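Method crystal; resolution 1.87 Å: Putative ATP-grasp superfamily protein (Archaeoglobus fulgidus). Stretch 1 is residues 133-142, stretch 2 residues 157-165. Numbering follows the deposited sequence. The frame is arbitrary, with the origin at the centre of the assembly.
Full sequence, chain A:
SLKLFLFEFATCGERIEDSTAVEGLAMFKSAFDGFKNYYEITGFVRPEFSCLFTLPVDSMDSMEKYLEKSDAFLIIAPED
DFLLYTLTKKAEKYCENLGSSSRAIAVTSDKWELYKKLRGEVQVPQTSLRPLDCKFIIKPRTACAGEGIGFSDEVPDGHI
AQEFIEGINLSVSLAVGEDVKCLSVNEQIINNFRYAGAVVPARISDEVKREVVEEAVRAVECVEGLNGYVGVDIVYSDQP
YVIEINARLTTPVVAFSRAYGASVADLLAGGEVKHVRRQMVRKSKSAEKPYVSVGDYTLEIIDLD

Stretch 1, residues 133-142: DCKFIIKPRT
Stretch 2, residues 157-165: DGHIAQEFI

This contact is a two-stranded antiparallel pairing, held by six backbone hydrogen bonds and dressed with side-chain packing on both faces. Strand 136-140 runs against strand 159-163, with 148° between their N-to-C directions and a closest axis approach of 4.5 Å. Most strand residues have phi between -105 and -156 and psi between 129 and 166. Pro-140 (-59/141) and Glu-163 (-49/134), the last residue of each strand, have less negative phi.

The register pairs Phe-136 with Glu-163, Ile-137 with Gln-162, Ile-138 with Ala-161, Lys-139 with Ile-160 and Pro-140 with His-159. Ile-137 and Gln-162 form a hydrogen-bonded pair: Ile-137 N to Gln-162 O is 3.0 Å and Gln-162 N to Ile-137 O is 2.9 Å. Lys-139 and Ile-160 repeat the pattern, with Lys-139 N to Ile-160 O at 3.2 Å and Ile-160 N to Lys-139 O at 2.9 Å. Ile-137 CA to Gln-162 CA is 5.6 Å, and Lys-139 CA to Ile-160 CA is 5.7 Å. As usual in antiparallel ladders, these wide pairs alternate with narrow, non-hydrogen-bonded ones. Phe-136 CA to Glu-163 CA is 4.1 Å, Ile-138 CA to Ala-161 CA 4.6 Å and Pro-140 CA to His-159 CA 4.2 Å. Narrow positions turn CA-H toward a carbonyl across the strands, as in Ile-138 CA to Ile-160 O at 3.3 Å.

The ladder continues past both strand ends. Phe-164 N donates to Lys-135 O at 2.9 Å, and Arg-141 N donates to Gly-158 O at 2.8 Å. Water 1 donates to Lys-135 O and Phe-164 O. Water 2 accepts from Thr-142 N and donates to Gly-158 O. Gly-158 has phi/psi 93/-2, where a CB would jam against the preceding carbonyl O.

Ile-137, Lys-139, Ile-160 and Gln-162 share one face. Lys-139 (chi1 p, chi2 t, chi3 m, chi4 t) lays its CG 3.6 Å from Ile-160 CG1. Lys-139 NZ lies 3.7 Å from Gln-162 OE1. Ile-160 (p, t) also meets Arg-141, with Ile-160 CG2 3.4 Å from Arg-141 CG. Ile-138 (p, t) and Ala-161 lie on the other face.

At one end, the His-159 ring (chi1 m, chi2 64°) covers Pro-140. Pro-140 CA sits 3.9 Å from the His-159 ring centroid, 15° off the normal, a CH-pi contact over the face. Phe-136 (chi1 p, chi2 92°) brings CD1 to 3.7 Å from Ala-161 CB. Beyond the strand, Phe-164 (chi1 t, chi2 79°) points toward the first stretch. Phe-164 CD1 is 4.0 Å from Ile-137 CG2, and Phe-164 CD2 is 3.7 Å from NZ of the all-t Lys-135. Cys-134 (chi1 p) sets SG 3.6 Å from Glu-163 CB.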

# COMPACT_ATOMS: atom_id res chain seq x y z
N ASP A 133 18.51 -5.86 -22.54
CA ASP A 133 19.90 -6.28 -22.64
C ASP A 133 20.54 -6.29 -21.26
O ASP A 133 21.41 -7.10 -20.98
CB ASP A 133 20.69 -5.35 -23.56
CG ASP A 133 20.32 -5.53 -25.02
OD1 ASP A 133 20.19 -6.69 -25.45
OD2 ASP A 133 20.16 -4.51 -25.73
N CYS A 134 20.10 -5.38 -20.40
CA CYS A 134 20.62 -5.29 -19.04
C CYS A 134 19.97 -6.36 -18.17
O CYS A 134 18.95 -6.92 -18.54
CB CYS A 134 20.33 -3.91 -18.45
SG CYS A 134 18.56 -3.50 -18.35
N LYS A 135 20.58 -6.64 -17.02
CA LYS A 135 20.02 -7.62 -16.10
C LYS A 135 18.61 -7.15 -15.77
O LYS A 135 18.41 -6.00 -15.36
CB LYS A 135 20.85 -7.68 -14.82
CG LYS A 135 20.26 -8.58 -13.74
CD LYS A 135 21.09 -8.49 -12.48
CE LYS A 135 20.51 -9.35 -11.37
NZ LYS A 135 21.35 -9.31 -10.14
N PHE A 136 17.63 -8.03 -15.96
CA PHE A 136 16.24 -7.67 -15.70
C PHE A 136 15.45 -8.82 -15.10
O PHE A 136 15.87 -9.97 -15.12
CB PHE A 136 15.58 -7.22 -17.01
CG PHE A 136 15.27 -8.35 -17.96
CD1 PHE A 136 14.03 -8.98 -17.93
CD2 PHE A 136 16.23 -8.80 -18.86
CE1 PHE A 136 13.74 -10.05 -18.79
CE2 PHE A 136 15.96 -9.87 -19.73
CZ PHE A 136 14.72 -10.49 -19.69
N ILE A 137 14.29 -8.48 -14.55
CA ILE A 137 13.40 -9.48 -13.98
C ILE A 137 12.06 -9.21 -14.65
O ILE A 137 11.85 -8.13 -15.20
CB ILE A 137 13.23 -9.32 -12.45
CG1 ILE A 137 12.82 -7.89 -12.10
CG2 ILE A 137 14.53 -9.70 -11.75
CD1 ILE A 137 12.59 -7.67 -10.62
N ILE A 138 11.16 -10.18 -14.62
CA ILE A 138 9.86 -9.97 -15.21
C ILE A 138 8.83 -9.85 -14.10
O ILE A 138 9.04 -10.36 -13.00
CB ILE A 138 9.44 -11.12 -16.16
CG1 ILE A 138 9.37 -12.44 -15.39
CG2 ILE A 138 10.42 -11.20 -17.32
CD1 ILE A 138 8.67 -13.54 -16.16
N LYS A 139 7.74 -9.15 -14.37
CA LYS A 139 6.68 -9.00 -13.39
C LYS A 139 5.37 -8.71 -14.11
O LYS A 139 5.36 -8.10 -15.18
CB LYS A 139 7.02 -7.90 -12.39
CG LYS A 139 7.24 -6.52 -12.99
CD LYS A 139 8.25 -5.72 -12.15
CE LYS A 139 7.85 -5.63 -10.69
NZ LYS A 139 8.89 -4.93 -9.88
N PRO A 140 4.24 -9.17 -13.55
CA PRO A 140 2.93 -8.93 -14.17
C PRO A 140 2.66 -7.44 -14.32
O PRO A 140 3.01 -6.66 -13.43
CB PRO A 140 1.96 -9.60 -13.19
CG PRO A 140 2.79 -10.68 -12.56
CD PRO A 140 4.10 -9.97 -12.32
N ARG A 141 2.05 -7.04 -15.43
CA ARG A 141 1.74 -5.63 -15.64
C ARG A 141 0.86 -5.11 -14.52
O ARG A 141 0.98 -3.96 -14.11
CB ARG A 141 1.06 -5.42 -17.00
CG ARG A 141 2.03 -5.40 -18.18
CD ARG A 141 1.34 -5.14 -19.52
NE ARG A 141 0.72 -3.81 -19.61
CZ ARG A 141 0.28 -3.27 -20.75
NH1 ARG A 141 0.38 -3.94 -21.89
NH2 ARG A 141 -0.27 -2.07 -20.75
N THR A 142 -0.02 -5.96 -14.01
CA THR A 142 -0.90 -5.57 -12.91
C THR A 142 -0.74 -6.60 -11.79
O THR A 142 -1.01 -7.78 -11.99
CB THR A 142 -2.39 -5.54 -13.32
OG1 THR A 142 -2.97 -6.83 -13.14
CG2 THR A 142 -2.52 -5.13 -14.79
N ASP A 157 3.22 -12.96 -22.10
CA ASP A 157 2.15 -12.00 -22.37
C ASP A 157 1.56 -11.52 -21.05
O ASP A 157 1.28 -12.31 -20.16
CB ASP A 157 1.06 -12.66 -23.22
CG ASP A 157 1.55 -13.07 -24.59
OD1 ASP A 157 2.60 -13.75 -24.66
OD2 ASP A 157 0.89 -12.73 -25.59
N GLY A 158 1.39 -10.21 -20.93
CA GLY A 158 0.83 -9.66 -19.71
C GLY A 158 1.89 -9.23 -18.70
O GLY A 158 1.55 -8.72 -17.64
N HIS A 159 3.16 -9.45 -19.03
CA HIS A 159 4.26 -9.07 -18.15
C HIS A 159 5.12 -7.98 -18.76
O HIS A 159 5.01 -7.68 -19.95
CB HIS A 159 5.19 -10.27 -17.88
CG HIS A 159 4.66 -11.26 -16.89
ND1 HIS A 159 3.53 -12.01 -17.11
CD2 HIS A 159 5.14 -11.65 -15.68
CE1 HIS A 159 3.33 -12.82 -16.08
NE2 HIS A 159 4.30 -12.62 -15.20
N ILE A 160 5.97 -7.37 -17.94
CA ILE A 160 6.89 -6.37 -18.44
C ILE A 160 8.27 -6.85 -18.02
O ILE A 160 8.40 -7.69 -17.12
CB ILE A 160 6.68 -4.96 -17.80
CG1 ILE A 160 6.87 -5.03 -16.28
CG2 ILE A 160 5.31 -4.42 -18.17
CD1 ILE A 160 7.09 -3.68 -15.63
N ALA A 161 9.29 -6.35 -18.70
CA ALA A 161 10.66 -6.68 -18.38
C ALA A 161 11.15 -5.41 -17.70
O ALA A 161 10.84 -4.31 -18.16
CB ALA A 161 11.47 -6.94 -19.65
N GLN A 162 11.88 -5.54 -16.60
CA GLN A 162 12.37 -4.36 -15.92
C GLN A 162 13.75 -4.55 -15.33
O GLN A 162 14.01 -5.51 -14.61
CB GLN A 162 11.40 -3.91 -14.83
CG GLN A 162 11.79 -2.58 -14.19
CD GLN A 162 10.71 -2.02 -13.29
OE1 GLN A 162 10.46 -2.52 -12.20
NE2 GLN A 162 10.04 -0.97 -13.77
N GLU A 163 14.62 -3.60 -15.65
CA GLU A 163 15.99 -3.60 -15.16
C GLU A 163 16.03 -3.82 -13.65
O GLU A 163 15.27 -3.21 -12.90
CB GLU A 163 16.66 -2.26 -15.52
CG GLU A 163 17.90 -1.92 -14.71
CD GLU A 163 18.50 -0.57 -15.09
OE1 GLU A 163 17.73 0.34 -15.46
OE2 GLU A 163 19.73 -0.42 -15.00
N PHE A 164 16.91 -4.71 -13.21
CA PHE A 164 17.04 -4.99 -11.79
C PHE A 164 17.96 -3.95 -11.18
O PHE A 164 19.09 -3.75 -11.64
CB PHE A 164 17.64 -6.38 -11.56
CG PHE A 164 17.75 -6.75 -10.11
CD1 PHE A 164 16.64 -7.20 -9.41
CD2 PHE A 164 18.96 -6.61 -9.43
CE1 PHE A 164 16.73 -7.52 -8.05
CE2 PHE A 164 19.06 -6.92 -8.08
CZ PHE A 164 17.94 -7.37 -7.38
N ILE A 165 17.47 -3.26 -10.16
CA ILE A 165 18.26 -2.25 -9.49
C ILE A 165 18.78 -2.82 -8.18
O ILE A 165 18.00 -3.25 -7.33
CB ILE A 165 17.41 -0.99 -9.20
CG1 ILE A 165 16.81 -0.46 -10.51
CG2 ILE A 165 18.27 0.06 -8.52
CD1 ILE A 165 17.83 -0.08 -11.57
O HOH W 1 20.27 -4.37 -14.02
O HOH W 2 -0.73 -8.31 -15.63